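Local coordinates for putative cytochrome P450 120 (Synechocystis sp., PDB 2VE3), which binds heme and retinoic acid and, as a cytochrome P450 family member, probably works as a monooxygenase, at residues F29-F35 with F47-F52; F58-A62 with S347-A351; H350-Y356 with N376-V382. All coordinates share one frame; numbering follows the deposited sequence.

Contact 1 of 3, residues F29-F35 with F47-F52; sequences FLNDGDF and FKTRLF. With REA (retinoic acid), chain D.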
# COMPACT_ATOMS: atom_id res chain seq x y z
N PHE A 29 -7.52 9.59 -15.57
CA PHE A 29 -6.88 8.68 -14.62
C PHE A 29 -6.22 9.42 -13.44
O PHE A 29 -6.43 9.06 -12.28
CB PHE A 29 -5.84 7.83 -15.36
CG PHE A 29 -5.18 6.80 -14.51
CD1 PHE A 29 -5.86 5.64 -14.13
CD2 PHE A 29 -3.86 6.97 -14.10
CE1 PHE A 29 -5.24 4.67 -13.34
CE2 PHE A 29 -3.23 6.00 -13.32
CZ PHE A 29 -3.92 4.85 -12.94
N LEU A 30 -5.43 10.45 -13.74
CA LEU A 30 -4.69 11.16 -12.69
C LEU A 30 -5.54 12.10 -11.83
O LEU A 30 -5.17 12.40 -10.69
CB LEU A 30 -3.48 11.89 -13.28
CG LEU A 30 -2.35 11.03 -13.86
CD1 LEU A 30 -1.31 11.94 -14.52
CD2 LEU A 30 -1.71 10.16 -12.78
N ASN A 31 -6.68 12.53 -12.35
CA ASN A 31 -7.46 13.57 -11.71
C ASN A 31 -8.89 13.22 -11.28
O ASN A 31 -9.41 13.81 -10.31
CB ASN A 31 -7.45 14.82 -12.59
CG ASN A 31 -6.08 15.47 -12.62
OD1 ASN A 31 -5.72 16.19 -11.70
ND2 ASN A 31 -5.31 15.20 -13.66
N ASP A 32 -9.52 12.28 -11.97
CA ASP A 32 -10.90 11.90 -11.68
C ASP A 32 -10.99 10.72 -10.70
O ASP A 32 -10.42 9.64 -10.93
CB ASP A 32 -11.66 11.55 -12.98
CG ASP A 32 -11.70 12.70 -13.99
OD1 ASP A 32 -11.00 13.72 -13.81
OD2 ASP A 32 -12.45 12.57 -14.99
N GLY A 33 -11.73 10.93 -9.60
CA GLY A 33 -12.00 9.84 -8.65
C GLY A 33 -13.01 8.87 -9.23
O GLY A 33 -13.37 7.87 -8.61
N ASP A 34 -13.39 9.15 -10.47
CA ASP A 34 -14.55 8.59 -11.14
C ASP A 34 -14.16 7.56 -12.21
O ASP A 34 -15.02 6.88 -12.78
CB ASP A 34 -15.28 9.76 -11.82
CG ASP A 34 -16.71 9.45 -12.15
OD1 ASP A 34 -17.39 8.81 -11.30
OD2 ASP A 34 -17.17 9.86 -13.25
N PHE A 35 -12.85 7.46 -12.47
CA PHE A 35 -12.33 6.84 -13.68
C PHE A 35 -12.88 5.45 -14.00
O PHE A 35 -13.46 5.25 -15.06
CB PHE A 35 -10.79 6.85 -13.69
CG PHE A 35 -10.19 6.44 -15.00
CD1 PHE A 35 -9.97 7.37 -16.00
CD2 PHE A 35 -9.85 5.11 -15.24
CE1 PHE A 35 -9.42 7.00 -17.21
CE2 PHE A 35 -9.30 4.74 -16.46
CZ PHE A 35 -9.09 5.69 -17.44
N PHE A 47 -13.08 -2.98 -19.99
CA PHE A 47 -12.93 -1.80 -20.84
C PHE A 47 -11.48 -1.49 -21.22
O PHE A 47 -10.55 -1.92 -20.53
CB PHE A 47 -13.69 -0.58 -20.28
CG PHE A 47 -13.04 0.09 -19.08
CD1 PHE A 47 -11.99 1.00 -19.25
CD2 PHE A 47 -13.50 -0.16 -17.78
CE1 PHE A 47 -11.39 1.63 -18.15
CE2 PHE A 47 -12.91 0.46 -16.66
CZ PHE A 47 -11.86 1.36 -16.85
N LYS A 48 -11.30 -0.76 -22.32
CA LYS A 48 -9.99 -0.29 -22.74
C LYS A 48 -9.84 1.24 -22.67
O LYS A 48 -10.81 2.01 -22.79
CB LYS A 48 -9.62 -0.82 -24.14
CG LYS A 48 -10.32 -0.09 -25.28
CD LYS A 48 -9.98 -0.71 -26.62
CE LYS A 48 -10.92 -0.19 -27.70
NZ LYS A 48 -10.61 1.23 -27.97
N THR A 49 -8.60 1.67 -22.47
CA THR A 49 -8.27 3.08 -22.45
C THR A 49 -6.83 3.21 -22.93
O THR A 49 -6.22 2.23 -23.36
CB THR A 49 -8.48 3.67 -21.03
OG1 THR A 49 -8.14 5.07 -21.03
CG2 THR A 49 -7.64 2.95 -20.00
N ARG A 50 -6.30 4.42 -22.87
CA ARG A 50 -4.89 4.64 -23.16
C ARG A 50 -4.32 5.50 -22.06
O ARG A 50 -4.87 6.54 -21.70
CB ARG A 50 -4.72 5.27 -24.54
CG ARG A 50 -3.31 5.81 -24.84
CD ARG A 50 -3.30 6.41 -26.23
NE ARG A 50 -3.40 5.38 -27.25
CZ ARG A 50 -4.04 5.53 -28.41
NH1 ARG A 50 -4.66 6.66 -28.70
NH2 ARG A 50 -4.07 4.52 -29.28
N LEU A 51 -3.22 5.04 -21.48
CA LEU A 51 -2.60 5.75 -20.37
C LEU A 51 -1.09 5.76 -20.56
O LEU A 51 -0.50 4.74 -20.86
CB LEU A 51 -2.97 5.10 -19.03
CG LEU A 51 -4.46 4.88 -18.68
CD1 LEU A 51 -4.58 3.98 -17.44
CD2 LEU A 51 -5.21 6.18 -18.48
N PHE A 52 -0.50 6.95 -20.43
CA PHE A 52 0.96 7.16 -20.53
C PHE A 52 1.53 6.49 -21.78
O PHE A 52 2.56 5.82 -21.72
CB PHE A 52 1.68 6.62 -19.29
CG PHE A 52 1.11 7.10 -17.98
CD1 PHE A 52 1.62 8.24 -17.37
CD2 PHE A 52 0.10 6.39 -17.35
CE1 PHE A 52 1.11 8.68 -16.16
CE2 PHE A 52 -0.41 6.81 -16.13
CZ PHE A 52 0.09 7.96 -15.54
C1 REA D . 3.45 -0.53 -3.78
C2 REA D . 4.87 -1.09 -3.77
C3 REA D . 5.27 -1.53 -5.18
C4 REA D . 5.37 -0.32 -6.10
C5 REA D . 4.22 0.65 -5.93
C6 REA D . 3.33 0.56 -4.85
C7 REA D . 2.26 1.57 -4.76
C8 REA D . 1.08 1.45 -5.62
C9 REA D . 0.10 2.56 -5.61
C10 REA D . -0.77 2.63 -6.76
C11 REA D . -2.21 2.85 -6.69
C12 REA D . -2.89 2.44 -7.92
C13 REA D . -3.87 3.28 -8.60
C14 REA D . -4.50 2.64 -9.69
C15 REA D . -5.83 2.95 -10.18
C16 REA D . 2.44 -1.65 -4.12
C17 REA D . 3.17 0.01 -2.38
C18 REA D . 4.08 1.74 -6.96
C19 REA D . 0.02 3.59 -4.51
C20 REA D . -4.16 4.69 -8.16
O1 REA D . -6.55 3.78 -9.59
O2 REA D . -6.26 2.38 -11.19

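Contact 2 of 3, residues F58-A62 with S347-A351; sequences FISGA and SQTHA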
# COMPACT_ATOMS: atom_id res chain seq x y z
N PHE A 58 -8.78 -2.54 -18.48
CA PHE A 58 -9.12 -2.63 -17.06
C PHE A 58 -10.09 -3.80 -16.81
O PHE A 58 -11.15 -3.90 -17.44
CB PHE A 58 -9.76 -1.33 -16.58
CG PHE A 58 -8.77 -0.22 -16.24
CD1 PHE A 58 -8.83 0.41 -15.00
CD2 PHE A 58 -7.82 0.22 -17.16
CE1 PHE A 58 -7.95 1.44 -14.67
CE2 PHE A 58 -6.94 1.25 -16.84
CZ PHE A 58 -7.01 1.86 -15.60
N ILE A 59 -9.72 -4.66 -15.87
CA ILE A 59 -10.53 -5.80 -15.44
C ILE A 59 -10.67 -5.78 -13.91
O ILE A 59 -9.88 -5.12 -13.22
CB ILE A 59 -9.89 -7.15 -15.86
CG1 ILE A 59 -8.50 -7.34 -15.21
CG2 ILE A 59 -9.86 -7.26 -17.38
CD1 ILE A 59 -7.86 -8.71 -15.42
N SER A 60 -11.68 -6.50 -13.41
CA SER A 60 -11.87 -6.70 -11.95
C SER A 60 -12.74 -7.92 -11.59
O SER A 60 -13.32 -8.57 -12.46
CB SER A 60 -12.43 -5.43 -11.29
OG SER A 60 -13.74 -5.17 -11.76
N GLY A 61 -12.84 -8.24 -10.30
CA GLY A 61 -13.60 -9.39 -9.87
C GLY A 61 -12.76 -10.64 -9.76
O GLY A 61 -11.66 -10.71 -10.32
N ALA A 62 -13.29 -11.64 -9.06
CA ALA A 62 -12.56 -12.88 -8.75
C ALA A 62 -11.99 -13.57 -10.01
O ALA A 62 -10.83 -13.97 -10.04
CB ALA A 62 -13.46 -13.83 -7.97
N SER A 347 -9.94 -1.90 -6.11
CA SER A 347 -11.08 -1.08 -5.72
C SER A 347 -12.40 -1.57 -6.35
O SER A 347 -13.42 -1.61 -5.68
CB SER A 347 -10.81 0.39 -6.08
OG SER A 347 -10.34 0.50 -7.42
N GLN A 348 -12.37 -1.93 -7.63
CA GLN A 348 -13.57 -2.45 -8.30
C GLN A 348 -13.98 -3.84 -7.76
O GLN A 348 -15.17 -4.08 -7.49
CB GLN A 348 -13.43 -2.46 -9.83
CG GLN A 348 -13.16 -1.10 -10.46
CD GLN A 348 -12.77 -1.15 -11.95
OE1 GLN A 348 -12.09 -0.24 -12.44
NE2 GLN A 348 -13.19 -2.19 -12.66
N THR A 349 -13.01 -4.74 -7.60
CA THR A 349 -13.28 -6.08 -7.08
C THR A 349 -13.95 -6.02 -5.72
O THR A 349 -14.90 -6.76 -5.45
CB THR A 349 -12.00 -6.95 -7.00
OG1 THR A 349 -11.33 -6.96 -8.26
CG2 THR A 349 -12.32 -8.39 -6.61
N HIS A 350 -13.47 -5.11 -4.87
CA HIS A 350 -13.96 -4.98 -3.50
C HIS A 350 -15.30 -4.25 -3.39
O HIS A 350 -15.89 -4.21 -2.32
CB HIS A 350 -12.91 -4.29 -2.63
CG HIS A 350 -11.71 -5.14 -2.34
ND1 HIS A 350 -10.74 -4.77 -1.44
CD2 HIS A 350 -11.32 -6.34 -2.84
CE1 HIS A 350 -9.80 -5.70 -1.40
NE2 HIS A 350 -10.13 -6.66 -2.24
N ALA A 351 -15.76 -3.70 -4.51
CA ALA A 351 -17.07 -3.06 -4.58
C ALA A 351 -18.09 -3.94 -5.32
O ALA A 351 -19.23 -3.52 -5.52
CB ALA A 351 -16.96 -1.67 -5.24
O HOH W 1 -15.74 -6.17 -10.06

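Contact 3 of 3, residues H350-Y356 with N376-V382; sequences HADPDLY and NPPFAHV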
# COMPACT_ATOMS: atom_id res chain seq x y z
N HIS A 350 -13.47 -5.11 -4.87
CA HIS A 350 -13.96 -4.98 -3.50
C HIS A 350 -15.30 -4.25 -3.39
O HIS A 350 -15.89 -4.21 -2.32
CB HIS A 350 -12.91 -4.29 -2.63
CG HIS A 350 -11.71 -5.14 -2.34
ND1 HIS A 350 -10.74 -4.77 -1.44
CD2 HIS A 350 -11.32 -6.34 -2.84
CE1 HIS A 350 -9.80 -5.70 -1.40
NE2 HIS A 350 -10.13 -6.66 -2.24
N ALA A 351 -15.76 -3.70 -4.51
CA ALA A 351 -17.07 -3.06 -4.58
C ALA A 351 -18.09 -3.94 -5.32
O ALA A 351 -19.23 -3.52 -5.52
CB ALA A 351 -16.96 -1.67 -5.24
N ASP A 352 -17.68 -5.14 -5.72
CA ASP A 352 -18.60 -6.07 -6.40
C ASP A 352 -19.71 -6.52 -5.45
O ASP A 352 -19.42 -7.08 -4.41
CB ASP A 352 -17.84 -7.27 -6.96
CG ASP A 352 -18.75 -8.23 -7.72
OD1 ASP A 352 -19.34 -7.85 -8.76
OD2 ASP A 352 -18.88 -9.39 -7.26
N PRO A 353 -20.98 -6.26 -5.81
CA PRO A 353 -22.09 -6.63 -4.91
C PRO A 353 -22.37 -8.13 -4.80
O PRO A 353 -22.98 -8.56 -3.82
CB PRO A 353 -23.29 -5.88 -5.49
CG PRO A 353 -22.96 -5.65 -6.93
CD PRO A 353 -21.46 -5.56 -7.03
N ASP A 354 -21.91 -8.92 -5.77
CA ASP A 354 -21.98 -10.38 -5.70
C ASP A 354 -20.98 -10.93 -4.69
O ASP A 354 -21.29 -11.84 -3.92
CB ASP A 354 -21.70 -11.01 -7.07
CG ASP A 354 -22.69 -10.60 -8.13
OD1 ASP A 354 -23.84 -10.25 -7.79
OD2 ASP A 354 -22.33 -10.65 -9.33
N LEU A 355 -19.77 -10.38 -4.74
CA LEU A 355 -18.74 -10.66 -3.75
C LEU A 355 -19.04 -10.06 -2.38
O LEU A 355 -18.83 -10.69 -1.35
CB LEU A 355 -17.40 -10.11 -4.28
CG LEU A 355 -16.28 -11.04 -4.75
CD1 LEU A 355 -16.78 -12.42 -5.20
CD2 LEU A 355 -15.40 -10.37 -5.81
N TYR A 356 -19.53 -8.82 -2.37
CA TYR A 356 -19.77 -8.08 -1.14
C TYR A 356 -21.17 -7.48 -1.11
O TYR A 356 -21.37 -6.34 -1.51
CB TYR A 356 -18.69 -6.99 -0.95
CG TYR A 356 -17.30 -7.58 -0.93
CD1 TYR A 356 -16.86 -8.34 0.17
CD2 TYR A 356 -16.45 -7.46 -2.03
CE1 TYR A 356 -15.60 -8.91 0.18
CE2 TYR A 356 -15.19 -8.03 -2.03
CZ TYR A 356 -14.77 -8.74 -0.92
OH TYR A 356 -13.53 -9.29 -0.90
N ASN A 376 -16.41 -17.24 -0.49
CA ASN A 376 -16.36 -16.56 -1.79
C ASN A 376 -15.37 -17.32 -2.70
O ASN A 376 -14.56 -18.11 -2.20
CB ASN A 376 -15.91 -15.08 -1.63
CG ASN A 376 -17.07 -14.08 -1.70
OD1 ASN A 376 -18.13 -14.36 -2.26
ND2 ASN A 376 -16.86 -12.89 -1.14
N PRO A 377 -15.44 -17.09 -4.03
CA PRO A 377 -14.39 -17.64 -4.90
C PRO A 377 -12.99 -17.14 -4.52
O PRO A 377 -12.87 -16.15 -3.80
CB PRO A 377 -14.78 -17.14 -6.30
CG PRO A 377 -15.75 -16.02 -6.06
CD PRO A 377 -16.47 -16.39 -4.80
N PRO A 378 -11.93 -17.87 -4.93
CA PRO A 378 -10.58 -17.34 -4.75
C PRO A 378 -10.39 -15.98 -5.41
O PRO A 378 -11.04 -15.70 -6.42
CB PRO A 378 -9.70 -18.38 -5.45
CG PRO A 378 -10.50 -19.66 -5.37
CD PRO A 378 -11.93 -19.22 -5.51
N PHE A 379 -9.53 -15.15 -4.83
CA PHE A 379 -9.14 -13.84 -5.43
C PHE A 379 -10.24 -12.78 -5.37
O PHE A 379 -10.31 -11.88 -6.21
CB PHE A 379 -8.60 -14.00 -6.86
CG PHE A 379 -7.39 -14.91 -6.95
CD1 PHE A 379 -6.17 -14.53 -6.39
CD2 PHE A 379 -7.47 -16.14 -7.60
CE1 PHE A 379 -5.05 -15.36 -6.47
CE2 PHE A 379 -6.35 -16.98 -7.70
CZ PHE A 379 -5.14 -16.59 -7.12
N ALA A 380 -11.08 -12.90 -4.34
CA ALA A 380 -12.21 -12.02 -4.10
C ALA A 380 -11.83 -10.85 -3.17
O ALA A 380 -12.37 -9.73 -3.27
CB ALA A 380 -13.36 -12.84 -3.52
N HIS A 381 -10.91 -11.13 -2.25
CA HIS A 381 -10.36 -10.15 -1.33
C HIS A 381 -8.87 -10.10 -1.69
O HIS A 381 -8.11 -11.02 -1.39
CB HIS A 381 -10.59 -10.64 0.10
CG HIS A 381 -10.12 -9.70 1.17
ND1 HIS A 381 -10.74 -8.50 1.44
CD2 HIS A 381 -9.13 -9.82 2.08
CE1 HIS A 381 -10.13 -7.90 2.44
NE2 HIS A 381 -9.15 -8.69 2.85
N VAL A 382 -8.48 -9.05 -2.40
CA VAL A 382 -7.12 -8.90 -2.89
C VAL A 382 -6.45 -7.54 -2.57
O VAL A 382 -5.91 -6.89 -3.47
CB VAL A 382 -7.03 -9.20 -4.41
CG1 VAL A 382 -7.24 -10.70 -4.67
CG2 VAL A 382 -8.00 -8.32 -5.23
O HOH W 2 -13.95 -12.05 0.09

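Contact 1 of 3, residues F29-F35 with F47-F52
F29 reaches from the last turn of helix 26-31 onto L51 of strand 47-51, and its atoms can be followed outward. CB lies 3.6 Å from L51 CD2, the tightest apolar touch here. CG sits near both methyls of L51, and CD1 lies under CD1 of the leucine, which comes down over one ring face, 4.1 Å from the centroid and 19° off its normal: a CH-pi contact. On the other flank CD2 and CE2 meet F52 CE2, CD2 at 4.0 Å. CE1 comes within 3.3 Å of O2 of retinoic acid, which lies at the ring edge, and CZ is near it too. Chi1 of -176°, with CG trans to the main-chain nitrogen, sends the ring out between strand and ligand. In the P450 fold this is where the N-terminal helical segments lie on the edge strand of the mixed beta-sheet, beside the substrate pocket. F35 brings its CZ to L51 CD2 (4.0 Å) and to T49, whose OG1 stands at the ring edge in plane; that hydroxyl is hydrogen-bonded to E25. The F35 ring also has the CB of F29 over one face. F35 CE2 approaches the edge of the F47 ring at CE1, 4.1 Å away. Beyond F29, L30 extends CD2 to the edge of the F52 ring, 4.0 Å from CZ.

Contact 2 of 3, residues F58-A62 with S347-A351
T349 and G61 meet where the P450 beta-sheet hands over to helices: strand 54-59 runs out toward helix 62-68, and short helix 346-349 follows strand 341-345, its parallel neighbour in the sheet. The two segments come closest here, G61 CA 4.3 Å from T349 CA. The backbone N of G61 donates to T349 OG1 over 2.8 Å, nearly straight at 167°. G61 is the N-cap residue of helix 62-68, so the threonine holds the chain just as that helix begins. The same hydroxyl is hydrogen-bonded to Q345 O, one turn back along its own chain, which ties the start of one helix to the end of the sheet strand beside it. T349 CG2 packs 3.6 Å from G61 CA.

The side of S60 and Q348 is looser and wetter. S60 CB still packs against Q348 CB at 3.5 Å, but its OG, turned by chi1 of 66° into the position between main-chain N and C, serves polar partners. Q348 NE2 donates to S60 OG over a longer, bent bond, 3.2 Å at 142°, with the serine oxygen tilted out of the amide plane. Water 1 lies 2.8 Å from S60 OG and gives a weak bond to the carbonyl O of Q348. The other end of the amide is buried with no polar partner in the model: Q348 OE1 faces the edge of the F58 ring, 4.2 Å from CD1.

Contact 3 of 3, residues H350-Y356 with N376-V382
Y356 meets A380 and H350 meets V382, the tyrosine hydroxyl giving to a backbone carbonyl and the imidazole taking a backbone N-H, in the long loop region of the P450 fold that leads from the sheet and the short helix 346-349 to the cysteine loop under the heme. C391, the axial iron ligand by similarity, lies beyond, about 10 Å from V382 between side chains.

Three hydrogen bonds cross the contact. V382 N donates to H350 NE2 (2.9 Å) from almost exactly within the imidazole plane, so NE2 acts as acceptor, consistent with a proton on ND1, which has a partner elsewhere. Chi1 of -71° puts CG of H350 trans to the carbonyl carbon and swings the ring toward segment 376-382. Y356 OH gives its proton to A380 O at 2.7 Å, approaching from well above the carbonyl plane. The third, N376 ND2 to L355 O (3.0 Å), is close to straight at 173° and lies in the asparagine amide plane. Outside, R313, of the P450 ExxR motif, holds H350 O and packs against Y356.

Apolar contact gathers on L355. Its CG touches A380 CB at 3.6 Å, and CD1 reaches P377 CG at 3.8 Å. The backbone bearing this leucine is itself braced, since L355 N donates to D352 OD2 in an Asx motif.

Of the rings, H350 and H381 run near parallel, planes 9° apart, but slide so far past each other that they barely overlap.

Water 2 links the two segments, donating to Y356 OH at 3.0 Å and accepting from N376 ND2 at 3.3 Å.

In the fold
Contact 1 closes before the other two open, while contact 3 starts on the stretch where contact 2 ends. Contacts 1 and 2 join through adjacent strands 47-51 and 54-59: F47 O and F58 N are 2.8 Å apart, a probable hydrogen bond, and the F58 ring packs on F35, T49 and L51. F29 of contact 1 and F58 of contact 2 both belong to the retinoic acid pocket, the F58 side chain about 4 Å from the ligand. Contacts 2 and 3 share H350 and A351, their centres 8 Å apart, with T349 CG2 3.6 Å from A380 O. Contact 3 does not touch contact 1, but its V382 side chain comes within about 7 Å of the heme.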